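Long-range contact in Puf (Pumilio/fbf) domain-containing protein 7, confirmed by transcript evidence (PDB 3V71), which binds a consensus sequence in mRNA 3'-UTRs to modulate expression and stability, acting redundantly with related proteins in oocyte formation and early embryonic divisions: residues A[48-62]-A[81-94]. Sequence-based numbering, arbitrary orientation.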
# COMPACT_ATOMS: atom_id res chain seq x y z
N ARG A 48 -7.90 -16.68 36.96
CA ARG A 48 -7.75 -15.72 35.87
C ARG A 48 -7.72 -14.27 36.35
O ARG A 48 -6.99 -13.45 35.80
CB ARG A 48 -8.86 -15.89 34.85
CG ARG A 48 -8.97 -14.73 33.90
CD ARG A 48 -9.77 -15.09 32.68
NE ARG A 48 -10.40 -13.92 32.09
CZ ARG A 48 -10.97 -13.91 30.90
NH1 ARG A 48 -10.98 -15.02 30.17
NH2 ARG A 48 -11.53 -12.80 30.44
N LYS A 49 -8.54 -13.96 37.35
CA LYS A 49 -8.54 -12.61 37.90
C LYS A 49 -7.19 -12.33 38.53
O LYS A 49 -6.68 -11.21 38.45
CB LYS A 49 -9.64 -12.46 38.95
CG LYS A 49 -11.05 -12.69 38.43
CD LYS A 49 -12.07 -11.93 39.28
CE LYS A 49 -13.34 -11.61 38.49
NZ LYS A 49 -14.03 -12.84 38.01
N ALA A 50 -6.61 -13.36 39.14
CA ALA A 50 -5.35 -13.22 39.85
C ALA A 50 -4.19 -13.01 38.89
O ALA A 50 -3.33 -12.17 39.13
CB ALA A 50 -5.10 -14.44 40.73
N VAL A 51 -4.19 -13.80 37.82
CA VAL A 51 -3.15 -13.72 36.80
C VAL A 51 -3.20 -12.41 36.03
O VAL A 51 -2.18 -11.78 35.80
CB VAL A 51 -3.29 -14.87 35.80
CG1 VAL A 51 -2.28 -14.72 34.70
CG2 VAL A 51 -3.12 -16.20 36.51
N PHE A 52 -4.40 -12.03 35.63
CA PHE A 52 -4.61 -10.78 34.93
C PHE A 52 -4.10 -9.60 35.75
O PHE A 52 -3.44 -8.70 35.23
CB PHE A 52 -6.10 -10.58 34.62
CG PHE A 52 -6.39 -9.37 33.80
CD1 PHE A 52 -6.40 -9.44 32.41
CD2 PHE A 52 -6.63 -8.15 34.40
CE1 PHE A 52 -6.66 -8.32 31.64
CE2 PHE A 52 -6.89 -7.02 33.64
CZ PHE A 52 -6.90 -7.11 32.26
N GLU A 53 -4.40 -9.61 37.03
CA GLU A 53 -4.00 -8.51 37.90
C GLU A 53 -2.50 -8.51 38.17
O GLU A 53 -1.89 -7.46 38.27
CB GLU A 53 -4.81 -8.55 39.19
CG GLU A 53 -6.30 -8.35 38.93
CD GLU A 53 -7.10 -8.02 40.18
OE1 GLU A 53 -6.67 -8.41 41.29
OE2 GLU A 53 -8.15 -7.37 40.03
N LYS A 54 -1.92 -9.71 38.24
CA LYS A 54 -0.48 -9.84 38.46
C LYS A 54 0.31 -9.30 37.28
O LYS A 54 1.40 -8.75 37.45
CB LYS A 54 -0.12 -11.30 38.71
CG LYS A 54 1.32 -11.49 39.16
CD LYS A 54 1.60 -10.79 40.49
CE LYS A 54 3.08 -10.87 40.88
NZ LYS A 54 3.99 -10.19 39.90
N PHE A 55 -0.25 -9.46 36.08
CA PHE A 55 0.40 -8.98 34.86
C PHE A 55 0.23 -7.49 34.68
O PHE A 55 1.15 -6.80 34.27
CB PHE A 55 -0.16 -9.71 33.64
CG PHE A 55 0.42 -11.07 33.41
CD1 PHE A 55 1.75 -11.34 33.74
CD2 PHE A 55 -0.35 -12.09 32.87
CE1 PHE A 55 2.30 -12.60 33.53
CE2 PHE A 55 0.19 -13.35 32.66
CZ PHE A 55 1.52 -13.61 32.99
N THR A 56 -0.95 -7.00 35.03
CA THR A 56 -1.34 -5.63 34.72
C THR A 56 -1.17 -4.65 35.89
O THR A 56 -1.42 -3.45 35.73
CB THR A 56 -2.80 -5.59 34.26
OG1 THR A 56 -3.65 -5.92 35.36
CG2 THR A 56 -3.01 -6.60 33.14
N GLU A 57 -0.77 -5.16 37.05
CA GLU A 57 -0.63 -4.31 38.22
C GLU A 57 0.49 -3.28 38.05
O GLU A 57 0.38 -2.15 38.50
CB GLU A 57 -0.40 -5.14 39.48
CG GLU A 57 0.96 -5.82 39.55
CD GLU A 57 1.12 -6.74 40.76
OE1 GLU A 57 0.09 -7.14 41.35
OE2 GLU A 57 2.28 -7.06 41.12
N SER A 58 1.57 -3.68 37.36
CA SER A 58 2.73 -2.81 37.20
C SER A 58 2.94 -2.36 35.76
O SER A 58 3.03 -3.17 34.84
CB SER A 58 3.99 -3.53 37.70
OG SER A 58 5.17 -2.82 37.34
N THR A 59 3.04 -1.05 35.57
CA THR A 59 3.29 -0.49 34.25
C THR A 59 4.61 -0.99 33.67
O THR A 59 4.68 -1.41 32.52
CB THR A 59 3.29 1.04 34.30
OG1 THR A 59 1.94 1.52 34.33
CG2 THR A 59 4.01 1.63 33.10
N THR A 60 5.65 -0.94 34.49
CA THR A 60 6.97 -1.37 34.08
C THR A 60 6.97 -2.82 33.62
O THR A 60 7.51 -3.16 32.58
CB THR A 60 7.95 -1.24 35.25
OG1 THR A 60 7.94 0.11 35.72
CG2 THR A 60 9.35 -1.64 34.83
N LEU A 61 6.36 -3.69 34.41
CA LEU A 61 6.41 -5.11 34.13
C LEU A 61 5.58 -5.43 32.91
O LEU A 61 5.95 -6.27 32.10
CB LEU A 61 5.93 -5.92 35.33
CG LEU A 61 7.04 -6.63 36.12
CD1 LEU A 61 7.97 -5.64 36.81
CD2 LEU A 61 6.42 -7.57 37.13
N PHE A 62 4.45 -4.74 32.79
CA PHE A 62 3.52 -4.96 31.69
C PHE A 62 4.14 -4.52 30.36
O PHE A 62 4.12 -5.26 29.38
CB PHE A 62 2.21 -4.22 31.94
CG PHE A 62 1.34 -4.12 30.74
CD1 PHE A 62 0.37 -5.08 30.48
CD2 PHE A 62 1.48 -3.07 29.84
CE1 PHE A 62 -0.43 -4.99 29.36
CE2 PHE A 62 0.68 -2.97 28.72
CZ PHE A 62 -0.28 -3.94 28.48
N LEU A 81 -9.31 -12.37 24.93
CA LEU A 81 -10.31 -12.84 25.90
C LEU A 81 -10.79 -11.74 26.85
O LEU A 81 -11.64 -11.98 27.70
CB LEU A 81 -9.76 -14.03 26.70
CG LEU A 81 -9.55 -15.38 26.00
CD1 LEU A 81 -8.28 -15.41 25.17
CD2 LEU A 81 -9.53 -16.51 27.01
N ALA A 82 -10.26 -10.54 26.69
CA ALA A 82 -10.53 -9.46 27.64
C ALA A 82 -11.99 -9.03 27.69
O ALA A 82 -12.60 -8.70 26.67
CB ALA A 82 -9.64 -8.26 27.34
N THR A 83 -12.56 -9.05 28.89
CA THR A 83 -13.89 -8.50 29.10
C THR A 83 -13.77 -6.99 29.00
O THR A 83 -12.66 -6.45 29.01
CB THR A 83 -14.44 -8.89 30.49
OG1 THR A 83 -13.87 -8.04 31.50
CG2 THR A 83 -14.12 -10.33 30.81
N PRO A 84 -14.91 -6.29 28.88
CA PRO A 84 -14.88 -4.82 28.91
C PRO A 84 -14.01 -4.29 30.05
O PRO A 84 -13.13 -3.47 29.84
CB PRO A 84 -16.34 -4.46 29.13
CG PRO A 84 -17.09 -5.55 28.44
CD PRO A 84 -16.27 -6.81 28.65
N ALA A 85 -14.27 -4.77 31.26
CA ALA A 85 -13.52 -4.35 32.43
C ALA A 85 -12.02 -4.61 32.26
O ALA A 85 -11.19 -3.77 32.62
CB ALA A 85 -14.04 -5.06 33.67
N GLU A 86 -11.68 -5.78 31.73
CA GLU A 86 -10.29 -6.11 31.47
C GLU A 86 -9.68 -5.16 30.44
O GLU A 86 -8.56 -4.68 30.61
CB GLU A 86 -10.15 -7.56 30.99
CG GLU A 86 -10.60 -8.60 32.00
CD GLU A 86 -10.13 -10.02 31.64
OE1 GLU A 86 -9.40 -10.17 30.64
OE2 GLU A 86 -10.49 -10.97 32.37
N GLN A 87 -10.42 -4.87 29.38
CA GLN A 87 -9.93 -4.00 28.32
C GLN A 87 -9.56 -2.62 28.84
O GLN A 87 -8.66 -1.98 28.30
CB GLN A 87 -10.97 -3.85 27.22
CG GLN A 87 -11.33 -5.12 26.49
CD GLN A 87 -12.55 -4.91 25.64
OE1 GLN A 87 -13.07 -3.81 25.57
NE2 GLN A 87 -13.01 -5.97 24.98
N ARG A 88 -10.27 -2.16 29.87
CA ARG A 88 -10.01 -0.82 30.39
C ARG A 88 -8.72 -0.80 31.19
O ARG A 88 -8.01 0.21 31.25
CB ARG A 88 -11.18 -0.32 31.23
CG ARG A 88 -12.51 -0.32 30.50
CD ARG A 88 -13.59 0.40 31.30
NE ARG A 88 -14.93 -0.12 31.01
CZ ARG A 88 -15.54 -1.06 31.73
NH1 ARG A 88 -14.94 -1.61 32.78
NH2 ARG A 88 -16.76 -1.47 31.39
N GLU A 89 -8.39 -1.93 31.81
CA GLU A 89 -7.13 -2.05 32.52
C GLU A 89 -5.98 -2.10 31.53
O GLU A 89 -4.99 -1.38 31.69
CB GLU A 89 -7.12 -3.27 33.45
CG GLU A 89 -7.38 -2.91 34.90
CD GLU A 89 -6.55 -1.72 35.36
OE1 GLU A 89 -7.10 -0.59 35.41
OE2 GLU A 89 -5.34 -1.90 35.65
N LEU A 90 -6.12 -2.93 30.51
CA LEU A 90 -5.12 -3.03 29.46
C LEU A 90 -4.93 -1.67 28.81
O LEU A 90 -3.81 -1.23 28.55
CB LEU A 90 -5.53 -4.07 28.42
CG LEU A 90 -5.58 -5.50 28.95
CD1 LEU A 90 -6.42 -6.41 28.07
CD2 LEU A 90 -4.18 -6.05 29.12
N LEU A 91 -6.05 -0.99 28.57
CA LEU A 91 -6.04 0.31 27.94
C LEU A 91 -5.21 1.29 28.74
O LEU A 91 -4.33 1.96 28.21
CB LEU A 91 -7.48 0.82 27.81
CG LEU A 91 -7.67 2.06 26.94
CD1 LEU A 91 -6.88 1.90 25.65
CD2 LEU A 91 -9.14 2.25 26.65
N ARG A 92 -5.51 1.38 30.03
CA ARG A 92 -4.84 2.33 30.89
C ARG A 92 -3.35 2.08 30.88
O ARG A 92 -2.56 3.01 30.77
CB ARG A 92 -5.35 2.22 32.32
CG ARG A 92 -4.67 3.20 33.27
CD ARG A 92 -5.28 3.17 34.65
NE ARG A 92 -5.01 1.92 35.36
CZ ARG A 92 -3.80 1.54 35.76
NH1 ARG A 92 -2.75 2.31 35.51
NH2 ARG A 92 -3.65 0.39 36.41
N GLN A 93 -2.98 0.81 30.98
CA GLN A 93 -1.58 0.41 31.10
C GLN A 93 -0.80 0.67 29.82
O GLN A 93 0.38 1.01 29.86
CB GLN A 93 -1.47 -1.06 31.50
CG GLN A 93 -1.70 -1.29 32.99
CD GLN A 93 -0.73 -0.51 33.86
OE1 GLN A 93 -0.82 0.72 33.96
NE2 GLN A 93 0.19 -1.21 34.49
N MET A 94 -1.46 0.49 28.68
CA MET A 94 -0.86 0.84 27.41
C MET A 94 -0.51 2.32 27.38
O MET A 94 0.63 2.70 27.12
CB MET A 94 -1.80 0.49 26.26
CG MET A 94 -2.03 -1.00 26.10
SD MET A 94 -2.90 -1.40 24.57
CE MET A 94 -4.50 -0.68 24.91
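R48 grips E86 side-on, with both nitrogens on one oxygen. R48 NE donates to E86 OE2 (3.0 Å) on its syn lone pair; R48 NH2 meets the same oxygen (2.9 Å) from above the carboxylate plane. R48 NH2 also donates to L81 O (2.9 Å), at the turn before helix 84-96. The R48 chain reaches this far because CG is anti to the backbone N (chi1 165°) and the rest is extended. Replacing R48 by alanine would probably leave the E86 carboxylate without its charged mate and L81 O without this donor. F52 lies one turn further along the helix. E86 CG makes a CH-pi contact over one face of the F52 ring, 4.1 Å from the centroid, and E89 CB meets its edge. T56 CG2 covers the opposite face. Helix segments 48-56 and 84-94 run nearly parallel, 13° apart, in the curved stack of helices formed by Pumilio repeats. The contact lies about 21 Å from the RNA at the nearest atom. Further along, Q93 bends at chi2 (-57°), and Q93 OE1 accepts from T59 OG1 (2.9 Å). Q93 CB makes a CH-pi contact over a face of F62. L90 CD2 touches F62 CE1 at 3.9 Å. Outside the two segments, R48 NH1 donates to P40 O, and V75 of helix 71-80 packs on F62.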